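Local coordinates for protein relik capsid n-terminal domain (Oryctolagus cuniculus, PDB 2XGU) that probably forms part of the capsid shell of an ancient endogenous lentivirus of rabbits, as the N-terminal domain of its capsid protein, at residues 106-109 / 110-113; 131-134 / 135-138. One frame throughout, in Å; residues are numbered along the deposited sequence.

Contact 1: residues 106-109 / 110-113; sequences GLSP and EEAA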
loop_
_atom_site.group_PDB
_atom_site.type_symbol
_atom_site.label_atom_id
_atom_site.label_comp_id
_atom_site.label_asym_id
_atom_site.label_seq_id
_atom_site.Cartn_x
_atom_site.Cartn_y
_atom_site.Cartn_z
ATOM N N GLY A 106 -14.381 -14.316 -11.871
ATOM C CA GLY A 106 -14.782 -15.239 -12.917
ATOM C C GLY A 106 -13.683 -16.181 -13.375
ATOM O O GLY A 106 -13.820 -16.835 -14.409
ATOM N N LEU A 107 -12.588 -16.254 -12.617
ATOM C CA LEU A 107 -11.502 -17.156 -12.972
ATOM C C LEU A 107 -11.588 -18.454 -12.183
ATOM O O LEU A 107 -11.898 -18.441 -10.993
ATOM C CB LEU A 107 -10.135 -16.499 -12.719
ATOM C CG LEU A 107 -9.832 -15.192 -13.446
ATOM C CD1 LEU A 107 -8.391 -14.782 -13.163
ATOM C CD2 LEU A 107 -10.077 -15.334 -14.950
ATOM N N SER A 108 -11.309 -19.573 -12.845
ATOM C CA SER A 108 -11.145 -20.833 -12.135
ATOM C C SER A 108 -9.798 -20.772 -11.421
ATOM O O SER A 108 -8.936 -19.970 -11.800
ATOM C CB SER A 108 -11.180 -22.018 -13.107
ATOM O OG SER A 108 -10.020 -22.074 -13.926
ATOM N N PRO A 109 -9.602 -21.603 -10.389
ATOM C CA PRO A 109 -8.295 -21.600 -9.722
ATOM C C PRO A 109 -7.165 -21.926 -10.696
ATOM O O PRO A 109 -6.105 -21.307 -10.613
ATOM C CB PRO A 109 -8.435 -22.707 -8.676
ATOM C CG PRO A 109 -9.902 -22.753 -8.379
ATOM C CD PRO A 109 -10.589 -22.434 -9.676
ATOM N N GLU A 110 -7.394 -22.881 -11.596
ATOM C CA GLU A 110 -6.416 -23.241 -12.613
ATOM C C GLU A 110 -6.117 -22.058 -13.526
ATOM O O GLU A 110 -4.952 -21.744 -13.801
ATOM C CB GLU A 110 -6.930 -24.426 -13.442
ATOM C CG GLU A 110 -7.110 -25.723 -12.653
ATOM C CD GLU A 110 -8.285 -25.693 -11.682
ATOM O OE1 GLU A 110 -9.246 -24.923 -11.905
ATOM O OE2 GLU A 110 -8.249 -26.458 -10.694
ATOM N N GLU A 111 -7.170 -21.407 -14.012
ATOM C CA GLU A 111 -6.989 -20.247 -14.884
ATOM C C GLU A 111 -6.155 -19.172 -14.207
ATOM O O GLU A 111 -5.222 -18.634 -14.810
ATOM C CB GLU A 111 -8.337 -19.651 -15.289
ATOM C CG GLU A 111 -9.018 -20.383 -16.424
ATOM C CD GLU A 111 -10.420 -19.874 -16.673
ATOM O OE1 GLU A 111 -10.910 -20.013 -17.817
ATOM O OE2 GLU A 111 -11.035 -19.335 -15.725
ATOM N N ALA A 112 -6.490 -18.866 -12.958
ATOM C CA ALA A 112 -5.817 -17.808 -12.212
ATOM C C ALA A 112 -4.339 -18.116 -11.941
ATOM O O ALA A 112 -3.555 -17.212 -11.649
ATOM C CB ALA A 112 -6.554 -17.554 -10.894
ATOM N N ALA A 113 -3.968 -19.386 -12.046
ATOM C CA ALA A 113 -2.597 -19.805 -11.789
ATOM C C ALA A 113 -1.746 -19.826 -13.066
ATOM O O ALA A 113 -0.549 -20.116 -13.016
ATOM C CB ALA A 113 -2.597 -21.174 -11.117
#
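Ser108 OG sits between its own N and carbonyl carbon (chi1 70°), and from there it faces the first turn of helix 109-112, where it meets Glu111. Glu111 has CG beside its backbone N (chi1 -81°) and runs extended beyond it, so the carboxylate travels back along the chain to Ser108. Two bonds result. Glu111 N donates to Ser108 OG at 2.9 Å. Ser108 N donates to Glu111 OE2, also at 2.9 Å and almost straight, with an angle of 175° at the hydrogen. OE2 is met on its anti side, and the donor lies somewhat off the carboxylate plane. This reciprocal pair is a capping box, with Ser108 as the N-cap of the short helix. The turn is closed by Ala112 N, which donates to Ser108 O at 2.9 Å, nearly in line with the carbonyl. A weaker bond from Ala113 N to Pro109 O, 3.2 Å long, is strongly bent. Glu111 CG lies alongside Ser108 OG, 3.2 Å away. Leu107 CD1 rests 4.0 Å from CB of the buried Ala112. Leu107 also touches Phe117, and Ala112 touches Thr48, while Pro109 and Ala113 touch Tyr11 of strand 8-11. Ser108 thus uses its N, OG and O in three separate bonds to Glu111 and Ala112. The Glu111 carboxylate lies at the N-terminal end of the helix, and its negative charge would probably be favoured there by the N-H groups of the first turn.

Contact 2: residues 131-134 / 135-138; sequences ALQE and CQRT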
loop_
_atom_site.group_PDB
_atom_site.type_symbol
_atom_site.label_atom_id
_atom_site.label_comp_id
_atom_site.label_asym_id
_atom_site.label_seq_id
_atom_site.Cartn_x
_atom_site.Cartn_y
_atom_site.Cartn_z
ATOM N N ALA A 131 -4.328 -1.530 0.330
ATOM C CA ALA A 131 -5.607 -1.244 0.963
ATOM C C ALA A 131 -5.560 -1.505 2.465
ATOM O O ALA A 131 -6.020 -0.687 3.261
ATOM C CB ALA A 131 -6.717 -2.056 0.309
ATOM N N LEU A 132 -5.001 -2.647 2.846
ATOM C CA LEU A 132 -4.820 -2.951 4.269
ATOM C C LEU A 132 -3.974 -1.890 4.975
ATOM O O LEU A 132 -4.332 -1.390 6.046
ATOM C CB LEU A 132 -4.198 -4.336 4.452
ATOM C CG LEU A 132 -5.100 -5.507 4.099
ATOM C CD1 LEU A 132 -4.289 -6.776 3.910
ATOM C CD2 LEU A 132 -6.110 -5.675 5.230
ATOM N N GLN A 133 -2.840 -1.551 4.371
ATOM C CA GLN A 133 -1.926 -0.577 4.948
ATOM C C GLN A 133 -2.611 0.768 5.173
ATOM O O GLN A 133 -2.379 1.433 6.191
ATOM C CB GLN A 133 -0.737 -0.404 4.005
ATOM C CG GLN A 133 0.653 -0.310 4.632
ATOM C CD GLN A 133 1.056 -1.527 5.456
ATOM O OE1 GLN A 133 0.937 -1.506 6.670
ATOM N NE2 GLN A 133 1.560 -2.572 4.803
ATOM N N GLU A 134 -3.458 1.170 4.227
ATOM C CA GLU A 134 -4.158 2.450 4.304
ATOM C C GLU A 134 -5.287 2.448 5.347
ATOM O O GLU A 134 -5.809 3.504 5.704
ATOM C CB GLU A 134 -4.656 2.879 2.912
ATOM C CG GLU A 134 -3.497 3.152 1.938
ATOM C CD GLU A 134 -3.868 3.043 0.455
ATOM O OE1 GLU A 134 -5.069 3.153 0.116
ATOM O OE2 GLU A 134 -2.945 2.849 -0.378
ATOM N N CYS A 135 -5.636 1.267 5.854
ATOM C CA CYS A 135 -6.654 1.134 6.896
ATOM C C CYS A 135 -6.033 0.702 8.220
ATOM O O CYS A 135 -6.730 0.265 9.129
ATOM C CB CYS A 135 -7.713 0.107 6.487
ATOM S SG CYS A 135 -8.645 0.525 5.018
ATOM N N GLN A 136 -4.714 0.822 8.326
ATOM C CA GLN A 136 -3.985 0.352 9.502
ATOM C C GLN A 136 -4.566 0.893 10.807
ATOM O O GLN A 136 -4.791 2.099 10.950
ATOM C CB GLN A 136 -2.521 0.779 9.392
ATOM C CG GLN A 136 -1.526 -0.160 10.041
ATOM C CD GLN A 136 -0.101 0.330 9.871
ATOM O OE1 GLN A 136 0.602 -0.054 8.934
ATOM N NE2 GLN A 136 0.327 1.191 10.775
ATOM N N ARG A 137 -4.788 0.010 11.777
ATOM C CA ARG A 137 -5.310 0.438 13.070
ATOM C C ARG A 137 -4.160 0.838 13.984
ATOM O O ARG A 137 -3.146 0.146 14.057
ATOM C CB ARG A 137 -6.136 -0.677 13.713
ATOM N N THR A 138 -4.306 1.960 14.678
ATOM C CA THR A 138 -3.293 2.359 15.639
ATOM C C THR A 138 -3.424 1.450 16.849
ATOM O O THR A 138 -4.521 1.246 17.362
ATOM C CB THR A 138 -3.449 3.830 16.045
ATOM O OG1 THR A 138 -3.373 4.650 14.869
ATOM C CG2 THR A 138 -2.355 4.238 17.025
#
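Gln133 and Gln136 run side by side and point the same way, with their amide planes turned 86° apart, nearly perpendicular. The Gln133 chain bends at chi2, which swings its end toward Gln136. Gln136 is extended beyond CG. Their amide ends come close. Gln136 CB packs 3.3 Å from Gln133 O. Cys135 SG stands beside its own backbone N (chi1 -62°) and reaches back to Ala131 O, 3.4 Å away. The Cys135 CB lies 3.7 Å from Leu132 O. These residues lie at the C-terminal end of helix 118-134, the last helix of this mostly helical lentiviral capsid N-terminal domain. Two backbone bonds of the i to i-3 type follow here. Cys135 N donates to Leu132 O at 3.0 Å, and Gln136 N donates to Gln133 O at 3.2 Å. Both donors stand well above the plane of the carbonyl they bond, the second by 71°. After Gln136 the chain continues without regular structure, and Arg137 bonds through its backbone to Thr32. Leu132 faces Ile37 and Phe40 of helix 34-43, whereas Ala131 and Cys135 touch Lys72 of helix 63-83. Glu134 turns away from the turn, and its OE2 makes a long, weak ion pair with Lys76. The same atom is close to Glu130 OE2 of the second subunit. This closeness would probably favour a shared proton or a raised pKa, and Lys76 may partly offset it. Gln133 packs on Thr38 and Gln136 on Val42 of that subunit.

Contact 1 and contact 2 mark different ends of consecutive helices. The 106-113 turn starts helix 109-112, whereas the 131-138 segment lies at the C-terminal end of helix 118-134, the next helix in the chain. Their centres are 28 Å apart, on opposite sides of the chain's centre. The nearest atoms are about 18 Å apart, so the two do not touch. Their surroundings also differ. Contact 1 is a surface turn next to strand 8-11, and the second subunit does not touch it. Contact 2 is partly buried and borders that subunit. An acetate ion lies about 3 Å from the Gln133 side chain in contact 2, probably brought in by the crystallisation liquor.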